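Diketoreductase (Acinetobacter baylyi, PDB 4E12) reduces dicarbonyl compounds with NADH and probably also interconverts (3S)-3-hydroxyacyl-CoA and 3-oxoacyl-CoA, a step of fatty acid beta-oxidation. Local coordinates at residues A[12-17]-A[144-149]; A[19-24]-A[71-76]; A[53-58]-A[64-69]; A[88-93]-A[171-176]; A[139-144]-A[189-194]. One frame throughout, in Å; residues are numbered along the deposited sequence.

In the fold
Contacts 2, 4 and 5 are buried, contact 3 is partly buried and contact 1 lies at the surface. Contacts 1 and 2 both use helix 14-25, the first at its start, where backbone amides hold a sulfate, the second further along, where aliphatic groups meet. Helix 65-72 leads into contact 2, where Ile73 follows it, and forms contact 3, where Ala66 packs inward and Glu55 and Gln67 lie at the rim. Contacts 2, 4 and 5 all reach the central sheet. Contact 4 is purely apolar, whereas contact 5, which joins the nucleotide-binding domain to the C-terminal domain, stacks a histidine on a tyrosine. Contacts 1 and 5 share Phe144.

Contact 1: residues A[12-17]-A[144-149]; sequences TGVLGS and FANHVW. With SO4 (sulfate ion), chain H; SO4 (sulfate ion), chain J.
Val14 and Leu15 open the helix that follows the glycine-rich turn of a Rossmann fold, and they meet Asn146 in the loop after strand 139-144. The contact is slight. Val14 holds CG1 anti to the backbone N (chi1 173°), which carries this methyl to 3.6 Å from Asn146 OD1. Leu15 adds a looser touch, its CD2 lying 4.3 Å from Asn146 CA. The amide oxygen of Asn146 has a firmer partner in Gln18, one helical turn on, so the loop is tied to the helix by a polar bond beside these van der Waals touches.

Each segment also holds a sulfate, probably from the crystallisation liquor. At the helix start, Val14 N reaches O4 of the sulfate of chain H at 3.0 Å and Leu15 N reaches O2 of the same ion at 2.9 Å, the latter nearly straight at 169°. Glycine at the N-cap position leaves an anion access to these amides; a CB on Gly13 would lie too near this sulfate. The sulfate of chain J receives a bond from His147 NE2 to O3 at 3.3 Å and weak ones from Asn146 ND2. Thr12, Val14 and Leu15 are known to bind NAD(+). Backbone amides gripping an anion at a helix N-terminus are typical of the dinucleotide-binding turn, and the sulfate of chain H is consistent with the place of a cofactor phosphate.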
# COMPACT_ATOMS: atom_id res chain seq x y z
N THR A 12 -13.76 -15.18 24.49
CA THR A 12 -12.90 -16.29 24.14
C THR A 12 -13.09 -16.70 22.71
O THR A 12 -12.90 -17.87 22.36
CB THR A 12 -13.17 -17.50 25.06
OG1 THR A 12 -14.54 -17.90 24.96
CG2 THR A 12 -12.83 -17.13 26.50
N GLY A 13 -13.49 -15.74 21.88
CA GLY A 13 -13.63 -15.97 20.46
C GLY A 13 -12.30 -16.08 19.74
O GLY A 13 -11.27 -16.32 20.38
N VAL A 14 -12.31 -15.90 18.43
CA VAL A 14 -11.09 -15.96 17.63
C VAL A 14 -9.99 -15.04 18.19
O VAL A 14 -8.86 -15.48 18.40
CB VAL A 14 -11.38 -15.60 16.15
CG1 VAL A 14 -10.09 -15.51 15.36
CG2 VAL A 14 -12.30 -16.66 15.52
N LEU A 15 -10.34 -13.78 18.44
CA LEU A 15 -9.37 -12.80 18.92
C LEU A 15 -9.06 -12.96 20.41
O LEU A 15 -7.90 -12.91 20.81
CB LEU A 15 -9.82 -11.37 18.64
CG LEU A 15 -9.95 -10.99 17.16
CD1 LEU A 15 -10.65 -9.64 17.01
CD2 LEU A 15 -8.57 -10.96 16.53
N GLY A 16 -10.09 -13.11 21.24
CA GLY A 16 -9.85 -13.28 22.66
C GLY A 16 -9.00 -14.49 23.00
O GLY A 16 -8.17 -14.46 23.90
N SER A 17 -9.21 -15.59 22.28
CA SER A 17 -8.46 -16.80 22.61
C SER A 17 -6.99 -16.65 22.21
O SER A 17 -6.11 -17.11 22.94
CB SER A 17 -9.07 -18.06 21.98
OG SER A 17 -8.98 -18.01 20.57
N PHE A 144 -4.88 -5.93 18.58
CA PHE A 144 -4.12 -7.02 17.98
C PHE A 144 -4.61 -7.31 16.56
O PHE A 144 -5.66 -6.83 16.13
CB PHE A 144 -4.34 -8.29 18.82
CG PHE A 144 -3.83 -8.18 20.22
CD1 PHE A 144 -4.55 -7.49 21.19
CD2 PHE A 144 -2.61 -8.75 20.57
CE1 PHE A 144 -4.07 -7.39 22.50
CE2 PHE A 144 -2.13 -8.66 21.86
CZ PHE A 144 -2.86 -7.98 22.83
N ALA A 145 -3.85 -8.13 15.84
CA ALA A 145 -4.21 -8.52 14.48
C ALA A 145 -4.40 -10.03 14.44
O ALA A 145 -3.69 -10.76 15.13
CB ALA A 145 -3.10 -8.13 13.52
N ASN A 146 -5.34 -10.51 13.63
CA ASN A 146 -5.61 -11.95 13.57
C ASN A 146 -4.29 -12.72 13.31
O ASN A 146 -3.45 -12.29 12.50
CB ASN A 146 -6.64 -12.25 12.48
CG ASN A 146 -7.22 -13.65 12.58
OD1 ASN A 146 -7.13 -14.30 13.63
ND2 ASN A 146 -7.81 -14.13 11.50
N HIS A 147 -4.11 -13.85 13.99
CA HIS A 147 -2.85 -14.61 13.98
C HIS A 147 -1.74 -13.84 14.69
O HIS A 147 -0.70 -13.54 14.10
CB HIS A 147 -2.45 -14.99 12.56
CG HIS A 147 -3.41 -15.93 11.90
ND1 HIS A 147 -3.04 -16.79 10.88
CD2 HIS A 147 -4.73 -16.15 12.11
CE1 HIS A 147 -4.09 -17.49 10.50
NE2 HIS A 147 -5.13 -17.12 11.23
N VAL A 148 -1.98 -13.56 15.97
CA VAL A 148 -1.11 -12.69 16.77
C VAL A 148 0.30 -13.24 16.91
O VAL A 148 1.24 -12.47 17.13
CB VAL A 148 -1.68 -12.44 18.19
CG1 VAL A 148 -3.09 -11.87 18.11
CG2 VAL A 148 -1.64 -13.72 19.01
N TRP A 149 0.47 -14.55 16.81
CA TRP A 149 1.79 -15.14 16.97
C TRP A 149 2.70 -14.76 15.80
O TRP A 149 3.92 -14.70 15.95
CB TRP A 149 1.72 -16.68 17.09
CG TRP A 149 1.12 -17.33 15.89
CD1 TRP A 149 1.77 -17.74 14.76
CD2 TRP A 149 -0.27 -17.63 15.69
NE1 TRP A 149 0.87 -18.28 13.87
CE2 TRP A 149 -0.39 -18.22 14.41
CE3 TRP A 149 -1.42 -17.45 16.47
CZ2 TRP A 149 -1.62 -18.62 13.89
CZ3 TRP A 149 -2.65 -17.85 15.95
CH2 TRP A 149 -2.74 -18.43 14.67
S SO4 H . -14.45 -13.10 17.75
O1 SO4 H . -14.52 -12.21 16.58
O2 SO4 H . -13.13 -12.96 18.39
O3 SO4 H . -15.51 -12.73 18.71
O4 SO4 H . -14.66 -14.49 17.32
S SO4 J . -8.88 -17.84 11.79
O1 SO4 J . -7.95 -17.26 12.78
O2 SO4 J . -9.69 -18.89 12.45
O3 SO4 J . -8.10 -18.41 10.67
O4 SO4 J . -9.78 -16.78 11.28

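Contact 2: residues A[19-24]-A[71-76]; sequences IAFQTA and GGIRYS
Ile73 turns CG1 anti to its own carbonyl carbon (chi1 -68°) and keeps the chain extended to CD1 (chi2 170°), which lays this longer branch against Ala24 and Phe21 of helix 14-25. Phe21 does its share through a first torsion of -165°, with CG opposite the backbone N; its first bond leaves the helix to the flank, and the ring at its end comes nearer to Ile73.

The closer touch is that of two aliphatic groups: Ala24 CB sits 3.8 Å from Ile73 CG1 and 4.0 Å from Ile73 CD1. Alanine suits this place on the helix, for its single methyl points at the isoleucine and lets the backbones come near, the alpha carbons of Ala24 and Ile73 being 6.8 Å apart. Phe21 CD1 approaches Ile73 CD1 at 4.2 Å, the methyl coming obliquely to the ring. Ile73 thus spans both helix residues with one branch, while its other branch, CG2, lies 4.1 Å above one face of the Tyr75 ring, toward its rim. A branched, wholly apolar side chain fits such a buried position, with different neighbours for its two arms.

Ile73 joins helix 65-72 to the edge strand 74-76, which pairs through Arg74 and Ser76 with strand 29-33. Ala20 and Ala24 also pack on Val30 of that strand, while Phe21 leans on Leu50 and Ala51 of helix 37-57. The contact therefore closes one margin of the sheet, where helix 14-25 lies over strand 29-33 and is met from the side by the turn between helix 65-72 and strand 74-76.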
# COMPACT_ATOMS: atom_id res chain seq x y z
N ILE A 19 -5.30 -13.80 22.12
CA ILE A 19 -4.72 -12.85 23.04
C ILE A 19 -4.42 -13.55 24.36
O ILE A 19 -3.35 -13.37 24.95
CB ILE A 19 -5.68 -11.66 23.30
CG1 ILE A 19 -5.88 -10.86 22.01
CG2 ILE A 19 -5.15 -10.80 24.45
CD1 ILE A 19 -6.94 -9.76 22.11
N ALA A 20 -5.38 -14.35 24.81
CA ALA A 20 -5.24 -15.08 26.06
C ALA A 20 -4.10 -16.08 25.97
O ALA A 20 -3.28 -16.17 26.89
CB ALA A 20 -6.55 -15.76 26.41
N PHE A 21 -4.01 -16.79 24.85
CA PHE A 21 -3.00 -17.82 24.71
C PHE A 21 -1.61 -17.23 24.58
O PHE A 21 -0.69 -17.70 25.24
CB PHE A 21 -3.27 -18.78 23.54
CG PHE A 21 -2.45 -20.03 23.62
CD1 PHE A 21 -2.94 -21.14 24.31
CD2 PHE A 21 -1.19 -20.11 23.02
CE1 PHE A 21 -2.17 -22.33 24.40
CE2 PHE A 21 -0.42 -21.27 23.10
CZ PHE A 21 -0.91 -22.38 23.79
N GLN A 22 -1.44 -16.23 23.73
CA GLN A 22 -0.18 -15.51 23.62
C GLN A 22 0.28 -15.02 25.00
O GLN A 22 1.46 -15.11 25.36
CB GLN A 22 -0.34 -14.31 22.66
CG GLN A 22 0.96 -13.54 22.37
CD GLN A 22 1.96 -14.30 21.51
OE1 GLN A 22 1.70 -15.42 21.06
NE2 GLN A 22 3.12 -13.69 21.28
N THR A 23 -0.65 -14.49 25.78
CA THR A 23 -0.32 -13.93 27.08
C THR A 23 0.09 -15.03 28.07
O THR A 23 1.08 -14.89 28.80
CB THR A 23 -1.48 -13.05 27.61
OG1 THR A 23 -1.64 -11.91 26.76
CG2 THR A 23 -1.19 -12.56 29.02
N ALA A 24 -0.66 -16.12 28.06
CA ALA A 24 -0.32 -17.30 28.86
C ALA A 24 1.04 -17.88 28.43
O ALA A 24 1.90 -18.13 29.28
CB ALA A 24 -1.42 -18.34 28.75
N GLY A 71 -2.32 -25.62 30.05
CA GLY A 71 -2.80 -26.15 31.31
C GLY A 71 -2.86 -25.15 32.43
O GLY A 71 -3.57 -25.37 33.42
N GLY A 72 -2.14 -24.04 32.29
CA GLY A 72 -2.12 -23.02 33.33
C GLY A 72 -3.23 -21.98 33.25
O GLY A 72 -3.39 -21.19 34.18
N ILE A 73 -4.00 -21.97 32.15
CA ILE A 73 -5.09 -21.01 31.95
C ILE A 73 -6.29 -21.29 32.86
O ILE A 73 -6.78 -22.42 32.93
CB ILE A 73 -5.56 -21.01 30.47
CG1 ILE A 73 -4.46 -20.43 29.57
CG2 ILE A 73 -6.88 -20.26 30.33
CD1 ILE A 73 -4.71 -20.59 28.11
N ARG A 74 -6.76 -20.27 33.55
CA ARG A 74 -7.94 -20.41 34.42
C ARG A 74 -9.19 -19.96 33.65
O ARG A 74 -9.15 -18.96 32.94
CB ARG A 74 -7.73 -19.57 35.69
CG ARG A 74 -8.81 -19.75 36.75
CD ARG A 74 -8.42 -19.13 38.09
NE ARG A 74 -8.35 -17.67 38.06
CZ ARG A 74 -9.34 -16.86 38.41
NH1 ARG A 74 -10.51 -17.36 38.81
NH2 ARG A 74 -9.19 -15.54 38.36
N TYR A 75 -10.28 -20.71 33.78
CA TYR A 75 -11.52 -20.40 33.07
C TYR A 75 -12.53 -19.94 34.07
O TYR A 75 -12.66 -20.52 35.16
CB TYR A 75 -12.09 -21.65 32.39
CG TYR A 75 -11.16 -22.28 31.41
CD1 TYR A 75 -11.32 -22.06 30.04
CD2 TYR A 75 -10.12 -23.11 31.83
CE1 TYR A 75 -10.48 -22.65 29.12
CE2 TYR A 75 -9.26 -23.70 30.91
CZ TYR A 75 -9.45 -23.46 29.56
OH TYR A 75 -8.62 -24.02 28.63
N SER A 76 -13.28 -18.91 33.71
CA SER A 76 -14.27 -18.36 34.63
C SER A 76 -15.51 -17.87 33.88
O SER A 76 -15.39 -17.32 32.78
CB SER A 76 -13.64 -17.19 35.39
OG SER A 76 -14.53 -16.64 36.34

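Contact 3: residues A[53-58]-A[64-69]; sequences VYEKEV and GAAQKA
The carboxylate of Glu55 and the amide of Gln67 are nearly parallel, their planes 13° apart, although the two side chains cross at about a right angle. On another flank of the first helix, the ring of Tyr54 carries Val58 CG2 over one face, 3.6 Å above the plane and toward the rim, while its stem faces Ala66.

Glu55 comes to Gln67 because CG stands between the backbone N and the carbonyl carbon (chi1 56°) and the chain then runs straight out toward the second helix. Gln67 bends at chi2, which brings its end nearer the first helix. Both residues are only partly exposed, and long polar side chains suit this rim, where their polar ends can meet while staying near solvent.

Deeper in, Ala66 is the buried partner. Its CB lies 4.2 Å from Tyr54 CB and 4.3 Å from Glu55 CB. So small a residue lets the chains approach closely, with the alpha carbons of Glu55 and Ala66 6.0 Å apart, while the short axes of helices 53-57 and 65-69 pass at 9.4 Å, running in nearly opposite directions at 151°. Gly64 stands at the N-cap position of the second helix, with a positive phi that suits a residue without a side chain.

The pair is a helical hairpin on the outside of the nucleotide-binding domain, helix 37-57 turning back into helix 65-72. The far end of the Tyr54 side chain leads away from the hairpin to helix 14-25, where its hydroxyl bonds to Gln22 and its ring meets Phe21 and Phe25 edge-to-face; Trp149 also packs against that ring.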
# COMPACT_ATOMS: atom_id res chain seq x y z
N VAL A 53 -0.87 -25.23 17.09
CA VAL A 53 -0.27 -24.28 16.15
C VAL A 53 1.06 -23.77 16.71
O VAL A 53 2.07 -23.73 16.00
CB VAL A 53 -1.19 -23.04 15.94
CG1 VAL A 53 -0.54 -22.07 14.96
CG2 VAL A 53 -2.56 -23.48 15.47
N TYR A 54 1.06 -23.36 17.97
CA TYR A 54 2.28 -22.85 18.57
C TYR A 54 3.41 -23.85 18.51
O TYR A 54 4.51 -23.53 18.06
CB TYR A 54 2.06 -22.38 20.00
CG TYR A 54 1.54 -20.96 20.08
CD1 TYR A 54 2.16 -20.02 20.90
CD2 TYR A 54 0.43 -20.57 19.33
CE1 TYR A 54 1.69 -18.71 20.96
CE2 TYR A 54 -0.05 -19.28 19.39
CZ TYR A 54 0.58 -18.35 20.21
OH TYR A 54 0.10 -17.07 20.26
N GLU A 55 3.14 -25.07 18.96
CA GLU A 55 4.19 -26.07 18.97
C GLU A 55 4.82 -26.28 17.59
O GLU A 55 5.99 -26.64 17.50
CB GLU A 55 3.73 -27.36 19.68
CG GLU A 55 2.49 -28.04 19.14
CD GLU A 55 1.85 -28.98 20.18
OE1 GLU A 55 2.36 -29.08 21.31
OE2 GLU A 55 0.82 -29.61 19.86
N LYS A 56 4.08 -25.99 16.52
CA LYS A 56 4.65 -26.11 15.17
C LYS A 56 5.16 -24.77 14.62
O LYS A 56 6.08 -24.76 13.80
CB LYS A 56 3.62 -26.67 14.19
CG LYS A 56 3.04 -28.04 14.56
CD LYS A 56 4.09 -29.14 14.61
CE LYS A 56 3.47 -30.46 15.07
NZ LYS A 56 4.47 -31.54 15.24
N GLU A 57 4.58 -23.66 15.06
CA GLU A 57 4.86 -22.36 14.43
C GLU A 57 5.63 -21.35 15.30
O GLU A 57 6.15 -20.36 14.79
CB GLU A 57 3.56 -21.69 13.98
CG GLU A 57 2.74 -22.48 12.98
CD GLU A 57 3.41 -22.58 11.63
OE1 GLU A 57 4.38 -21.83 11.39
OE2 GLU A 57 2.97 -23.41 10.80
N VAL A 58 5.69 -21.57 16.61
CA VAL A 58 6.17 -20.48 17.47
C VAL A 58 7.42 -20.88 18.24
O VAL A 58 7.42 -21.92 18.90
CB VAL A 58 5.05 -19.99 18.44
CG1 VAL A 58 5.59 -18.93 19.37
CG2 VAL A 58 3.86 -19.43 17.65
N GLY A 64 6.29 -29.38 24.74
CA GLY A 64 5.44 -29.21 25.90
C GLY A 64 5.28 -27.80 26.44
O GLY A 64 4.42 -27.58 27.30
N ALA A 65 6.07 -26.84 25.98
CA ALA A 65 5.90 -25.48 26.48
C ALA A 65 4.49 -24.95 26.17
O ALA A 65 3.86 -24.33 27.03
CB ALA A 65 6.97 -24.56 25.92
N ALA A 66 4.00 -25.21 24.96
CA ALA A 66 2.65 -24.79 24.58
C ALA A 66 1.60 -25.41 25.52
O ALA A 66 0.69 -24.71 25.98
CB ALA A 66 2.36 -25.16 23.13
N GLN A 67 1.70 -26.71 25.79
CA GLN A 67 0.78 -27.38 26.72
C GLN A 67 0.90 -26.88 28.16
O GLN A 67 -0.10 -26.79 28.87
CB GLN A 67 0.91 -28.90 26.68
CG GLN A 67 0.01 -29.58 25.63
CD GLN A 67 0.32 -29.18 24.22
OE1 GLN A 67 1.33 -28.52 23.94
NE2 GLN A 67 -0.57 -29.55 23.30
N LYS A 68 2.10 -26.56 28.61
CA LYS A 68 2.21 -26.00 29.96
C LYS A 68 1.41 -24.70 30.00
O LYS A 68 0.66 -24.44 30.95
CB LYS A 68 3.68 -25.76 30.32
CG LYS A 68 3.92 -25.32 31.77
CD LYS A 68 5.41 -25.22 32.08
CE LYS A 68 5.67 -24.84 33.53
NZ LYS A 68 5.12 -23.50 33.87
N ALA A 69 1.54 -23.88 28.97
CA ALA A 69 0.78 -22.63 28.95
C ALA A 69 -0.71 -22.96 28.96
O ALA A 69 -1.49 -22.36 29.70
CB ALA A 69 1.15 -21.80 27.74

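Contact 4: residues A[88-93]-A[171-176]; sequences LVIEAV and VEFASA
Leu88 and Phe173 bring strand 88-91 and helix 164-176 closest together, yet their alpha carbons are 9.5 Å apart, a gap spanned by side chains. Phe173 keeps CG opposite its backbone N (chi1 169°), which sends the ring from the helix toward the sheet. Leu88 CD2 stands almost over the centre of the ring, 3.6 Å from the centroid and only 9° off the ring normal, a clear CH-pi contact. Ile90, two residues along the strand and on the same side of the sheet, and the phenylalanine run toward each other: Ile90 CD1 is 3.9 Å from Phe173 CE2, set obliquely to the ring.

All three residues are buried and apolar. The flat ring offers a broad face to the leucine methyl, while the long branch of isoleucine reaches the ring's far end. Phe173 also touches Val7 of the neighbouring strand and meets the ring of Phe28 edge-to-face. On the strand's other side Glu91 is engaged by Lys100, a known NAD(+)-binding residue, in a salt bridge.

A helix laid on the parallel part of the sheet through alternate aliphatic residues of a central strand is typical of the layered alpha/beta core of the Rossmann fold.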
# COMPACT_ATOMS: atom_id res chain seq x y z
N LEU A 88 -4.60 -6.37 34.70
CA LEU A 88 -4.96 -5.90 33.37
C LEU A 88 -6.11 -6.75 32.88
O LEU A 88 -6.09 -7.97 33.03
CB LEU A 88 -3.77 -6.10 32.42
CG LEU A 88 -3.97 -5.84 30.92
CD1 LEU A 88 -4.16 -4.35 30.69
CD2 LEU A 88 -2.73 -6.32 30.16
N VAL A 89 -7.11 -6.11 32.30
CA VAL A 89 -8.21 -6.82 31.66
C VAL A 89 -8.22 -6.43 30.19
O VAL A 89 -8.29 -5.24 29.85
CB VAL A 89 -9.57 -6.43 32.29
CG1 VAL A 89 -10.73 -7.11 31.56
CG2 VAL A 89 -9.57 -6.83 33.77
N ILE A 90 -8.09 -7.42 29.34
CA ILE A 90 -8.17 -7.17 27.91
C ILE A 90 -9.57 -7.60 27.48
O ILE A 90 -9.95 -8.76 27.63
CB ILE A 90 -7.08 -7.96 27.15
CG1 ILE A 90 -5.68 -7.59 27.68
CG2 ILE A 90 -7.13 -7.60 25.67
CD1 ILE A 90 -4.55 -8.38 27.07
N GLU A 91 -10.34 -6.63 26.98
CA GLU A 91 -11.71 -6.85 26.55
C GLU A 91 -11.81 -7.13 25.05
O GLU A 91 -11.43 -6.30 24.22
CB GLU A 91 -12.57 -5.65 26.95
CG GLU A 91 -13.98 -5.69 26.41
CD GLU A 91 -14.10 -5.16 24.99
OE1 GLU A 91 -13.79 -3.99 24.77
OE2 GLU A 91 -14.50 -5.91 24.07
N ALA A 92 -12.32 -8.31 24.72
CA ALA A 92 -12.45 -8.78 23.34
C ALA A 92 -13.81 -9.44 23.16
O ALA A 92 -13.91 -10.54 22.63
CB ALA A 92 -11.32 -9.75 22.98
N VAL A 93 -14.86 -8.76 23.64
CA VAL A 93 -16.24 -9.22 23.49
C VAL A 93 -16.76 -8.73 22.13
O VAL A 93 -16.11 -7.90 21.49
CB VAL A 93 -17.11 -8.68 24.64
CG1 VAL A 93 -16.55 -9.14 25.98
CG2 VAL A 93 -17.16 -7.17 24.61
N VAL A 171 2.45 -0.64 27.03
CA VAL A 171 3.49 -0.79 26.02
C VAL A 171 4.48 -1.84 26.46
O VAL A 171 4.88 -2.69 25.67
CB VAL A 171 4.23 0.53 25.70
CG1 VAL A 171 5.44 0.24 24.82
CG2 VAL A 171 3.30 1.48 24.98
N GLU A 172 4.89 -1.81 27.72
CA GLU A 172 5.86 -2.80 28.20
C GLU A 172 5.23 -4.18 28.28
O GLU A 172 5.88 -5.19 28.00
CB GLU A 172 6.48 -2.34 29.53
CG GLU A 172 7.37 -1.10 29.34
CD GLU A 172 7.84 -0.49 30.64
OE1 GLU A 172 7.37 -0.94 31.71
OE2 GLU A 172 8.67 0.44 30.59
N PHE A 173 3.95 -4.24 28.64
CA PHE A 173 3.23 -5.51 28.60
C PHE A 173 3.22 -6.05 27.18
O PHE A 173 3.48 -7.23 26.96
CB PHE A 173 1.78 -5.36 29.07
CG PHE A 173 0.94 -6.57 28.82
CD1 PHE A 173 1.02 -7.68 29.65
CD2 PHE A 173 0.06 -6.60 27.73
CE1 PHE A 173 0.24 -8.81 29.41
CE2 PHE A 173 -0.73 -7.72 27.47
CZ PHE A 173 -0.65 -8.83 28.30
N ALA A 174 2.90 -5.20 26.22
CA ALA A 174 2.86 -5.65 24.82
C ALA A 174 4.18 -6.34 24.42
O ALA A 174 4.20 -7.43 23.84
CB ALA A 174 2.57 -4.47 23.90
N SER A 175 5.30 -5.69 24.74
CA SER A 175 6.60 -6.23 24.39
C SER A 175 6.87 -7.57 25.11
O SER A 175 7.37 -8.52 24.49
CB SER A 175 7.69 -5.23 24.74
OG SER A 175 7.55 -4.06 23.96
N ALA A 176 6.51 -7.63 26.39
CA ALA A 176 6.67 -8.81 27.25
C ALA A 176 5.91 -10.01 26.72
O ALA A 176 6.30 -11.15 26.97
CB ALA A 176 6.21 -8.51 28.66

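Contact 5: residues A[139-144]-A[189-194]; sequences FLALHF and AGYVLN
His143 and Tyr191 form the tight half of this contact, while Asn194 stands at its looser, partly exposed margin. The two rings make an offset stack, nearly parallel, with planes 2° apart and centroids 4.1 Å from each other. Tyr191 CE2 lies over one face of the imidazole, 3.5 Å from His143 CG, and His143 CB sits over the tyrosine ring in turn, 3.7 Å from its centroid. The histidine owes this overlap to a first torsion of -175°, which swings the ring out beside its carbonyl carbon. Ala141, two residues earlier on the strand, meets the edge of the tyrosine ring in its plane, CB being 3.4 Å from Tyr191 OH; its small side chain leaves room for the ring's end. That hydroxyl is held by the backbone oxygen of Ser121.

Asn194 touches more lightly: ND2 is 4.0 Å from His143 CE1, its amide plane turned steeply to the imidazole. A pentaethylene glycol, probably from the crystallisation liquor, comes within about 4 Å of the Asn194 side chain, nearest atoms.

The imidazole has a bond at each nitrogen, ND1 to Glu155 and NE2 to Ser122, which fixes its rotation. His143 is predicted to matter for catalysis, and a histidine paired with a glutamate between the nucleotide-binding and C-terminal domains is characteristic of the 3-hydroxyacyl-CoA dehydrogenase active site.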
# COMPACT_ATOMS: atom_id res chain seq x y z
N PHE A 139 -7.82 3.40 31.19
CA PHE A 139 -8.48 2.78 30.06
C PHE A 139 -7.80 3.19 28.76
O PHE A 139 -7.49 4.37 28.55
CB PHE A 139 -9.95 3.18 30.01
CG PHE A 139 -10.71 2.58 28.88
CD1 PHE A 139 -11.35 3.38 27.94
CD2 PHE A 139 -10.78 1.19 28.74
CE1 PHE A 139 -12.06 2.83 26.88
CE2 PHE A 139 -11.48 0.62 27.68
CZ PHE A 139 -12.13 1.44 26.74
N LEU A 140 -7.54 2.22 27.90
CA LEU A 140 -7.01 2.50 26.58
C LEU A 140 -7.32 1.37 25.62
O LEU A 140 -8.02 0.41 25.99
CB LEU A 140 -5.50 2.78 26.63
CG LEU A 140 -4.61 1.83 27.45
CD1 LEU A 140 -4.73 0.40 26.95
CD2 LEU A 140 -3.17 2.30 27.42
N ALA A 141 -6.84 1.48 24.40
CA ALA A 141 -7.02 0.40 23.45
C ALA A 141 -5.71 -0.32 23.28
O ALA A 141 -4.65 0.31 23.24
CB ALA A 141 -7.51 0.93 22.11
N LEU A 142 -5.78 -1.65 23.22
CA LEU A 142 -4.67 -2.52 22.87
C LEU A 142 -5.19 -3.43 21.78
O LEU A 142 -5.95 -4.37 22.05
CB LEU A 142 -4.23 -3.33 24.09
CG LEU A 142 -2.96 -4.18 23.90
CD1 LEU A 142 -1.79 -3.22 23.65
CD2 LEU A 142 -2.71 -5.04 25.12
N HIS A 143 -4.78 -3.15 20.55
CA HIS A 143 -5.40 -3.73 19.37
C HIS A 143 -4.44 -4.69 18.70
O HIS A 143 -3.33 -4.31 18.31
CB HIS A 143 -5.81 -2.61 18.41
CG HIS A 143 -6.57 -3.08 17.21
ND1 HIS A 143 -6.09 -2.93 15.93
CD2 HIS A 143 -7.77 -3.70 17.09
CE1 HIS A 143 -6.96 -3.44 15.07
NE2 HIS A 143 -7.99 -3.91 15.75
N PHE A 144 -4.88 -5.93 18.58
CA PHE A 144 -4.12 -7.02 17.98
C PHE A 144 -4.61 -7.31 16.56
O PHE A 144 -5.66 -6.83 16.13
CB PHE A 144 -4.34 -8.29 18.82
CG PHE A 144 -3.83 -8.18 20.22
CD1 PHE A 144 -4.55 -7.49 21.19
CD2 PHE A 144 -2.61 -8.75 20.57
CE1 PHE A 144 -4.07 -7.39 22.50
CE2 PHE A 144 -2.13 -8.66 21.86
CZ PHE A 144 -2.86 -7.98 22.83
N ALA A 189 -9.60 6.41 14.39
CA ALA A 189 -10.37 5.25 13.99
C ALA A 189 -9.56 4.45 12.99
O ALA A 189 -8.98 5.01 12.06
CB ALA A 189 -11.69 5.68 13.36
N GLY A 190 -9.55 3.14 13.19
CA GLY A 190 -8.73 2.26 12.37
C GLY A 190 -7.27 2.24 12.77
O GLY A 190 -6.44 1.63 12.09
N TYR A 191 -6.93 2.89 13.88
CA TYR A 191 -5.55 2.90 14.36
C TYR A 191 -4.62 3.29 13.21
O TYR A 191 -4.95 4.18 12.41
CB TYR A 191 -5.18 1.51 14.94
CG TYR A 191 -6.12 1.04 16.04
CD1 TYR A 191 -5.82 1.25 17.38
CD2 TYR A 191 -7.32 0.39 15.74
CE1 TYR A 191 -6.69 0.82 18.41
CE2 TYR A 191 -8.20 -0.03 16.76
CZ TYR A 191 -7.87 0.19 18.09
OH TYR A 191 -8.72 -0.23 19.10
N VAL A 192 -3.48 2.61 13.10
CA VAL A 192 -2.52 2.84 12.03
C VAL A 192 -2.71 1.87 10.85
O VAL A 192 -2.90 2.31 9.71
CB VAL A 192 -1.05 2.76 12.53
CG1 VAL A 192 -0.09 2.87 11.36
CG2 VAL A 192 -0.77 3.88 13.53
N LEU A 193 -2.64 0.57 11.10
CA LEU A 193 -2.64 -0.38 9.99
C LEU A 193 -3.87 -0.28 9.08
O LEU A 193 -3.74 -0.18 7.85
CB LEU A 193 -2.50 -1.82 10.49
CG LEU A 193 -2.55 -2.85 9.38
CD1 LEU A 193 -1.48 -2.61 8.31
CD2 LEU A 193 -2.43 -4.23 9.99
N ASN A 194 -5.06 -0.34 9.67
CA ASN A 194 -6.28 -0.24 8.89
C ASN A 194 -6.38 1.11 8.20
O ASN A 194 -6.92 1.23 7.10
CB ASN A 194 -7.50 -0.50 9.78
CG ASN A 194 -7.51 -1.91 10.34
OD1 ASN A 194 -6.95 -2.83 9.73
ND2 ASN A 194 -8.14 -2.09 11.50